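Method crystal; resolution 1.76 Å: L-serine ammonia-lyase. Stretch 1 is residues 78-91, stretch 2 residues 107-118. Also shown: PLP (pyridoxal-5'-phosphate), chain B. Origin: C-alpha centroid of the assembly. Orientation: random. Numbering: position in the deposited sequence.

Stretch 1 78-91: GPNTVLAVSYCARQ
Stretch 2 (107-118) RICQSIRTDGSH

Two nearly parallel helices of one chain pack here through a small apolar seam on the N-terminal side of the contact and a polar cluster, centred on D115, on its C-terminal side. Helix 79-91 and helix 107-114 run in the same direction, their axes crossing at 18° with a closest approach of 9.3 Å; the register sets S86 opposite I112 and R90 opposite D115, each pair with CA atoms 5.9 Å apart. G78 (phi/psi 107/160) occupies the N-cap, and its O accepts from V82 N at 3.1 Å.

In the seam, V82, L83, I108 and I112 all take chi1 m. L83 (chi1 m, chi2 t) leaves its backbone sideways, yet its end reaches across, placing CD2 4.2 Å from I108 CG2, 4.0 Å from I112 CG1 and 3.9 Å from S111 CB. I108 and I112, both m,t, extend the packing: I108 CD1 lies 4.0 Å from P79 CB, and I112 CD1 3.9 Å from V82 CG2.

One turn on, S86 (chi1 t) points toward the partner, where a small side chain fits the close backbones: its OG is 3.6 Å from I112 CA. It donates to D115 OD2 at 2.6 Å, and S117 OG (chi1 m) sits 2.7 Å from S86 OG. Water 1 bridges S86 O (2.8 Å) and S117 OG (2.6 Å).

D115 (chi1 m, chi2 -22°) uses its other oxygen for R90, an extended t,t side chain turned at chi3 p: R90 NE to D115 OD1 is a 3.1 Å salt bridge, met near the guanidinium plane. Water 2 bridges the same pair, donating to D115 OD1 (3.1 Å) and accepting from R90 NH1 (3.2 Å).

G116, at phi/psi 91/11, forms a Schellman turn, with G116 N to R113 O at 2.9 Å and S117 N to I112 O at 3.2 Å, from which S117 points its CA-to-CB bond toward the other stretch.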

ATOM      1  N   GLY A  78      11.261  -2.378  -0.968  1.00 24.11           N
ATOM      2  CA  GLY A  78      10.463  -1.171  -1.221  1.00 22.21           C
ATOM      3  C   GLY A  78      10.548  -0.155  -0.099  1.00 23.34           C
ATOM      4  O   GLY A  78      10.844  -0.516   1.044  1.00 22.40           O
ATOM      5  N   PRO A  79      10.220   1.111  -0.398  1.00 23.42           N
ATOM      6  CA  PRO A  79      10.536   2.144   0.608  1.00 22.46           C
ATOM      7  C   PRO A  79       9.694   2.004   1.878  1.00 22.60           C
ATOM      8  O   PRO A  79      10.213   2.167   3.002  1.00 23.69           O
ATOM      9  CB  PRO A  79      10.212   3.456  -0.118  1.00 23.32           C
ATOM     10  CG  PRO A  79       9.330   3.072  -1.265  1.00 22.61           C
ATOM     11  CD  PRO A  79       9.781   1.704  -1.678  1.00 25.21           C
ATOM     12  N   ASN A  80       8.410   1.716   1.726  1.00 21.51           N
ATOM     13  CA  ASN A  80       7.586   1.670   2.928  1.00 21.86           C
ATOM     14  C   ASN A  80       7.759   0.389   3.704  1.00 21.87           C
ATOM     15  O   ASN A  80       7.569   0.380   4.925  1.00 22.11           O
ATOM     16  CB  ASN A  80       6.151   1.981   2.591  1.00 21.00           C
ATOM     17  CG  ASN A  80       6.043   3.339   1.929  1.00 22.83           C
ATOM     18  OD1 ASN A  80       6.540   4.337   2.490  1.00 23.49           O
ATOM     19  ND2 ASN A  80       5.469   3.393   0.733  1.00 22.44           N
ATOM     20  N   THR A  81       8.125  -0.679   3.000  1.00 21.27           N
ATOM     21  CA  THR A  81       8.429  -1.936   3.681  1.00 21.76           C
ATOM     22  C   THR A  81       9.665  -1.772   4.561  1.00 21.78           C
ATOM     23  O   THR A  81       9.626  -2.134   5.742  1.00 23.30           O
ATOM     24  CB  THR A  81       8.616  -3.078   2.687  1.00 21.99           C
ATOM     25  OG1 THR A  81       7.517  -3.028   1.774  1.00 24.99           O
ATOM     26  CG2 THR A  81       8.615  -4.440   3.426  1.00 21.27           C
ATOM     27  N   VAL A  82      10.735  -1.185   4.019  1.00 20.65           N
ATOM     28  CA  VAL A  82      11.963  -1.080   4.806  1.00 21.70           C
ATOM     29  C   VAL A  82      11.732  -0.169   5.989  1.00 21.21           C
ATOM     30  O   VAL A  82      12.231  -0.445   7.068  1.00 22.80           O
ATOM     31  CB  VAL A  82      13.249  -0.704   4.010  1.00 21.72           C
ATOM     32  CG1 VAL A  82      13.521  -1.770   2.942  1.00 21.89           C
ATOM     33  CG2 VAL A  82      13.197   0.708   3.401  1.00 21.71           C
ATOM     34  N   LEU A  83      10.927   0.876   5.809  1.00 21.04           N
ATOM     35  CA  LEU A  83      10.652   1.780   6.951  1.00 19.07           C
ATOM     36  C   LEU A  83       9.880   1.062   8.076  1.00 20.62           C
ATOM     37  O   LEU A  83      10.136   1.292   9.271  1.00 20.29           O
ATOM     38  CB  LEU A  83       9.914   3.036   6.479  1.00 19.98           C
ATOM     39  CG  LEU A  83      10.820   3.983   5.689  1.00 20.85           C
ATOM     40  CD1 LEU A  83       9.973   4.971   4.888  1.00 23.69           C
ATOM     41  CD2 LEU A  83      11.720   4.735   6.667  1.00 20.31           C
ATOM     42  N   ALA A  84       8.915   0.220   7.692  1.00 19.98           N
ATOM     43  CA  ALA A  84       8.104  -0.528   8.636  1.00 19.94           C
ATOM     44  C   ALA A  84       8.974  -1.545   9.360  1.00 21.00           C
ATOM     45  O   ALA A  84       8.875  -1.684  10.583  1.00 21.23           O
ATOM     46  CB  ALA A  84       6.941  -1.235   7.931  1.00 20.29           C
ATOM     47  N   VAL A  85       9.841  -2.224   8.618  1.00 20.21           N
ATOM     48  CA  VAL A  85      10.745  -3.221   9.224  1.00 20.51           C
ATOM     49  C   VAL A  85      11.673  -2.510  10.232  1.00 22.27           C
ATOM     50  O   VAL A  85      11.864  -2.993  11.360  1.00 21.90           O
ATOM     51  CB  VAL A  85      11.542  -3.976   8.159  1.00 23.67           C
ATOM     52  CG1 VAL A  85      12.637  -4.848   8.786  1.00 24.04           C
ATOM     53  CG2 VAL A  85      10.586  -4.860   7.352  1.00 21.86           C
ATOM     54  N   SER A  86      12.243  -1.378   9.815  1.00 22.65           N
ATOM     55  CA  SER A  86      13.154  -0.598  10.700  1.00 22.96           C
ATOM     56  C   SER A  86      12.458  -0.209  12.006  1.00 24.09           C
ATOM     57  O   SER A  86      12.993  -0.425  13.121  1.00 22.69           O
ATOM     58  CB  SER A  86      13.713   0.618   9.940  1.00 25.71           C
ATOM     59  OG  SER A  86      14.697   1.310  10.690  1.00 29.22           O
ATOM     60  N   TYR A  87      11.249   0.328  11.880  1.00 22.02           N
ATOM     61  CA  TYR A  87      10.437   0.680  13.038  1.00 23.43           C
ATOM     62  C   TYR A  87      10.137  -0.519  13.934  1.00 22.89           C
ATOM     63  O   TYR A  87      10.316  -0.446  15.145  1.00 23.27           O
ATOM     64  CB  TYR A  87       9.150   1.370  12.608  1.00 24.54           C
ATOM     65  CG  TYR A  87       8.238   1.655  13.759  1.00 25.54           C
ATOM     66  CD1 TYR A  87       7.267   0.739  14.138  1.00 26.67           C
ATOM     67  CD2 TYR A  87       8.388   2.816  14.519  1.00 28.55           C
ATOM     68  CE1 TYR A  87       6.424   0.987  15.205  1.00 28.34           C
ATOM     69  CE2 TYR A  87       7.555   3.064  15.608  1.00 28.91           C
ATOM     70  CZ  TYR A  87       6.580   2.155  15.941  1.00 31.02           C
ATOM     71  OH  TYR A  87       5.741   2.376  17.011  1.00 34.17           O
ATOM     72  N   CYS A  88       9.673  -1.623  13.346  1.00 22.16           N
ATOM     73  CA  CYS A  88       9.330  -2.827  14.137  1.00 25.52           C
ATOM     74  C   CYS A  88      10.557  -3.415  14.843  1.00 25.43           C
ATOM     75  O   CYS A  88      10.465  -3.882  15.972  1.00 25.65           O
ATOM     76  CB  CYS A  88       8.684  -3.909  13.237  1.00 26.28           C
ATOM     77  SG  CYS A  88       7.049  -3.419  12.625  1.00 30.84           S
ATOM     78  N   ALA A  89      11.718  -3.375  14.185  1.00 24.72           N
ATOM     79  CA  ALA A  89      12.892  -3.997  14.749  1.00 26.43           C
ATOM     80  C   ALA A  89      13.258  -3.196  15.996  1.00 27.13           C
ATOM     81  O   ALA A  89      13.552  -3.776  17.046  1.00 27.15           O
ATOM     82  CB  ALA A  89      14.027  -3.985  13.750  1.00 26.04           C
ATOM     83  N   ARG A  90      13.199  -1.869  15.894  1.00 26.72           N
ATOM     84  CA  ARG A  90      13.485  -1.043  17.080  1.00 29.21           C
ATOM     85  C   ARG A  90      12.478  -1.317  18.228  1.00 29.11           C
ATOM     86  O   ARG A  90      12.882  -1.439  19.396  1.00 30.37           O
ATOM     87  CB  ARG A  90      13.580   0.452  16.725  1.00 32.88           C
ATOM     88  CG  ARG A  90      13.638   1.362  17.954  1.00 37.60           C
ATOM     89  CD  ARG A  90      13.858   2.839  17.641  1.00 42.71           C
ATOM     90  NE  ARG A  90      12.770   3.470  16.876  1.00 46.87           N
ATOM     91  CZ  ARG A  90      11.729   4.125  17.398  1.00 50.17           C
ATOM     92  NH1 ARG A  90      10.809   4.665  16.589  1.00 45.10           N
ATOM     93  NH2 ARG A  90      11.590   4.232  18.716  1.00 50.85           N
ATOM     94  N   GLN A  91      11.190  -1.447  17.906  1.00 26.75           N
ATOM     95  CA  GLN A  91      10.143  -1.680  18.925  1.00 27.94           C
ATOM     96  C   GLN A  91      10.288  -3.052  19.565  1.00 29.49           C
ATOM     97  O   GLN A  91      10.060  -3.209  20.765  1.00 30.01           O
ATOM     98  CB  GLN A  91       8.742  -1.576  18.335  1.00 29.35           C
ATOM     99  CG  GLN A  91       8.313  -0.169  17.949  1.00 33.10           C
ATOM    100  CD  GLN A  91       8.454   0.809  19.094  1.00 37.28           C
ATOM    101  OE1 GLN A  91       7.782   0.682  20.109  1.00 40.71           O
ATOM    102  NE2 GLN A  91       9.330   1.791  18.929  1.00 41.64           N
ATOM    103  N   ARG A 107      15.710  11.449   3.780  1.00 37.88           N
ATOM    104  CA  ARG A 107      14.947  11.278   5.021  1.00 39.31           C
ATOM    105  C   ARG A 107      14.568   9.831   5.297  1.00 35.92           C
ATOM    106  O   ARG A 107      14.454   9.419   6.449  1.00 34.15           O
ATOM    107  CB  ARG A 107      13.733  12.197   5.062  1.00 38.94           C
ATOM    108  CG  ARG A 107      14.112  13.551   5.626  1.00 42.55           C
ATOM    109  CD  ARG A 107      13.026  14.598   5.465  1.00 42.88           C
ATOM    110  NE  ARG A 107      13.534  15.894   5.930  1.00 42.81           N
ATOM    111  CZ  ARG A 107      14.185  16.771   5.163  1.00 43.28           C
ATOM    112  NH1 ARG A 107      14.399  16.517   3.874  1.00 40.22           N
ATOM    113  NH2 ARG A 107      14.619  17.913   5.682  1.00 39.89           N
ATOM    114  N   ILE A 108      14.376   9.060   4.230  1.00 34.32           N
ATOM    115  CA  ILE A 108      14.186   7.630   4.368  1.00 33.59           C
ATOM    116  C   ILE A 108      15.433   7.031   5.027  1.00 31.78           C
ATOM    117  O   ILE A 108      15.318   6.280   6.007  1.00 33.87           O
ATOM    118  CB  ILE A 108      13.859   6.980   3.003  1.00 31.91           C
ATOM    119  CG1 ILE A 108      12.512   7.511   2.494  1.00 32.38           C
ATOM    120  CG2 ILE A 108      13.864   5.455   3.105  1.00 32.21           C
ATOM    121  CD1 ILE A 108      11.959   6.796   1.274  1.00 32.52           C
ATOM    122  N   CYS A 109      16.609   7.405   4.512  1.00 31.40           N
ATOM    123  CA  CYS A 109      17.898   6.940   5.017  1.00 31.58           C
ATOM    124  C   CYS A 109      18.112   7.351   6.465  1.00 33.13           C
ATOM    125  O   CYS A 109      18.535   6.536   7.293  1.00 28.43           O
ATOM    126  CB  CYS A 109      19.045   7.437   4.138  1.00 33.35           C
ATOM    127  SG  CYS A 109      19.031   6.710   2.472  1.00 38.64           S
ATOM    128  N   GLN A 110      17.775   8.601   6.777  1.00 31.65           N
ATOM    129  CA  GLN A 110      17.968   9.109   8.137  1.00 35.12           C
ATOM    130  C   GLN A 110      17.062   8.386   9.133  1.00 32.45           C
ATOM    131  O   GLN A 110      17.481   8.091  10.251  1.00 34.86           O
ATOM    132  CB  GLN A 110      17.709  10.613   8.213  1.00 38.78           C
ATOM    133  CG  GLN A 110      17.943  11.197   9.604  1.00 43.66           C
ATOM    134  CD  GLN A 110      19.372  10.996  10.093  1.00 49.35           C
ATOM    135  OE1 GLN A 110      20.299  11.671   9.640  1.00 55.12           O
ATOM    136  NE2 GLN A 110      19.554  10.068  11.026  1.00 51.49           N
ATOM    137  N   SER A 111      15.821   8.116   8.723  1.00 31.62           N
ATOM    138  CA  SER A 111      14.872   7.429   9.596  1.00 32.20           C
ATOM    139  C   SER A 111      15.375   6.053   9.947  1.00 31.09           C
ATOM    140  O   SER A 111      15.256   5.621  11.101  1.00 30.30           O
ATOM    141  CB  SER A 111      13.498   7.294   8.943  1.00 32.88           C
ATOM    142  OG  SER A 111      12.871   8.549   8.873  1.00 35.76           O
ATOM    143  N   ILE A 112      15.909   5.354   8.938  1.00 29.03           N
ATOM    144  CA  ILE A 112      16.415   4.004   9.130  1.00 28.30           C
ATOM    145  C   ILE A 112      17.637   3.986  10.053  1.00 30.04           C
ATOM    146  O   ILE A 112      17.749   3.133  10.930  1.00 27.90           O
ATOM    147  CB  ILE A 112      16.716   3.323   7.781  1.00 26.83           C
ATOM    148  CG1 ILE A 112      15.425   3.201   6.961  1.00 27.34           C
ATOM    149  CG2 ILE A 112      17.362   1.956   7.997  1.00 27.19           C
ATOM    150  CD1 ILE A 112      15.672   2.917   5.501  1.00 26.51           C
ATOM    151  N   ARG A 113      18.543   4.938   9.863  1.00 30.90           N
ATOM    152  CA  ARG A 113      19.704   5.078  10.762  1.00 33.15           C
ATOM    153  C   ARG A 113      19.298   5.432  12.189  1.00 32.37           C
ATOM    154  O   ARG A 113      19.809   4.849  13.142  1.00 32.38           O
ATOM    155  CB  ARG A 113      20.672   6.140  10.257  1.00 33.92           C
ATOM    156  CG  ARG A 113      21.468   5.757   9.026  1.00 39.28           C
ATOM    157  CD  ARG A 113      22.481   6.859   8.726  1.00 41.95           C
ATOM    158  NE  ARG A 113      22.728   7.001   7.293  1.00 49.64           N
ATOM    159  CZ  ARG A 113      22.237   7.977   6.526  1.00 51.62           C
ATOM    160  NH1 ARG A 113      22.520   7.998   5.231  1.00 54.31           N
ATOM    161  NH2 ARG A 113      21.471   8.935   7.045  1.00 54.06           N
ATOM    162  N   THR A 114      18.374   6.372  12.330  1.00 31.97           N
ATOM    163  CA  THR A 114      17.884   6.771  13.653  1.00 31.46           C
ATOM    164  C   THR A 114      17.269   5.597  14.423  1.00 30.84           C
ATOM    165  O   THR A 114      17.395   5.520  15.639  1.00 29.03           O
ATOM    166  CB  THR A 114      16.880   7.929  13.533  1.00 35.21           C
ATOM    167  OG1 THR A 114      17.565   9.083  13.020  1.00 33.14           O
ATOM    168  CG2 THR A 114      16.214   8.253  14.888  1.00 34.13           C
ATOM    169  N   ASP A 115      16.625   4.671  13.708  1.00 29.43           N
ATOM    170  CA  ASP A 115      16.028   3.486  14.310  1.00 31.75           C
ATOM    171  C   ASP A 115      17.096   2.525  14.831  1.00 31.32           C
ATOM    172  O   ASP A 115      16.799   1.624  15.610  1.00 33.45           O
ATOM    173  CB  ASP A 115      15.186   2.733  13.259  1.00 33.67           C
ATOM    174  CG  ASP A 115      13.820   3.364  13.018  1.00 39.29           C
ATOM    175  OD1 ASP A 115      13.327   4.091  13.902  1.00 42.77           O
ATOM    176  OD2 ASP A 115      13.217   3.106  11.942  1.00 40.57           O
ATOM    177  N   GLY A 116      18.327   2.705  14.374  1.00 29.46           N
ATOM    178  CA  GLY A 116      19.432   1.821  14.742  1.00 30.72           C
ATOM    179  C   GLY A 116      19.638   0.639  13.802  1.00 30.90           C
ATOM    180  O   GLY A 116      20.410  -0.287  14.112  1.00 29.08           O
ATOM    181  N   SER A 117      18.956   0.658  12.654  1.00 29.76           N
ATOM    182  CA  SER A 117      19.149  -0.378  11.645  1.00 29.07           C
ATOM    183  C   SER A 117      20.507  -0.239  10.981  1.00 29.81           C
ATOM    184  O   SER A 117      21.080   0.847  10.953  1.00 32.00           O
ATOM    185  CB  SER A 117      18.089  -0.282  10.552  1.00 28.80           C
ATOM    186  OG  SER A 117      16.792  -0.369  11.084  1.00 29.89           O
ATOM    187  N   HIS A 118      21.005  -1.337  10.435  1.00 28.16           N
ATOM    188  CA  HIS A 118      22.186  -1.298   9.578  1.00 30.98           C
ATOM    189  C   HIS A 118      21.793  -1.062   8.154  1.00 31.66           C
ATOM    190  O   HIS A 118      21.146  -1.900   7.523  1.00 32.26           O
ATOM    191  CB  HIS A 118      23.022  -2.552   9.785  1.00 34.87           C
ATOM    192  CG  HIS A 118      23.390  -2.760  11.231  1.00 38.55           C
ATOM    193  ND1 HIS A 118      22.739  -3.628  12.030  1.00 42.14           N
ATOM    194  CD2 HIS A 118      24.331  -2.113  12.036  1.00 42.26           C
ATOM    195  CE1 HIS A 118      23.258  -3.569  13.278  1.00 42.77           C
ATOM    196  NE2 HIS A 118      24.233  -2.642  13.279  1.00 43.19           N
TER
HETATM  197  N1  PLP B 401       0.478   2.028  -1.305  1.00 26.72           N
HETATM  198  C2  PLP B 401       1.554   2.185  -0.515  1.00 26.55           C
HETATM  199  C2A PLP B 401       2.044   3.550  -0.094  1.00 26.39           C
HETATM  200  C3  PLP B 401       2.280   0.997  -0.061  1.00 26.84           C
HETATM  201  O3  PLP B 401       3.378   1.125   0.749  1.00 28.00           O
HETATM  202  C4  PLP B 401       1.752  -0.317  -0.485  1.00 27.32           C
HETATM  203  C4A PLP B 401       2.421  -1.546  -0.031  1.00 27.96           C
HETATM  204  C5  PLP B 401       0.554  -0.373  -1.363  1.00 28.88           C
HETATM  205  C6  PLP B 401      -0.030   0.846  -1.723  1.00 27.81           C
HETATM  206  C5A PLP B 401      -0.043  -1.694  -1.852  1.00 29.08           C
HETATM  207  O4P PLP B 401       0.967  -2.694  -1.803  1.00 29.63           O
HETATM  208  P   PLP B 401       0.807  -4.289  -2.037  1.00 24.57           P
HETATM  209  O1P PLP B 401       0.435  -4.914  -0.738  1.00 26.22           O
HETATM  210  O2P PLP B 401      -0.201  -4.527  -3.176  1.00 25.29           O
HETATM  211  O3P PLP B 401       2.199  -4.582  -2.475  1.00 26.21           O
HETATM  212  O   HOH W   1      15.725  -0.895  13.426  1.00 29.49           O
HETATM  213  O   HOH W   2      10.552   5.272  13.411  1.00 49.86           O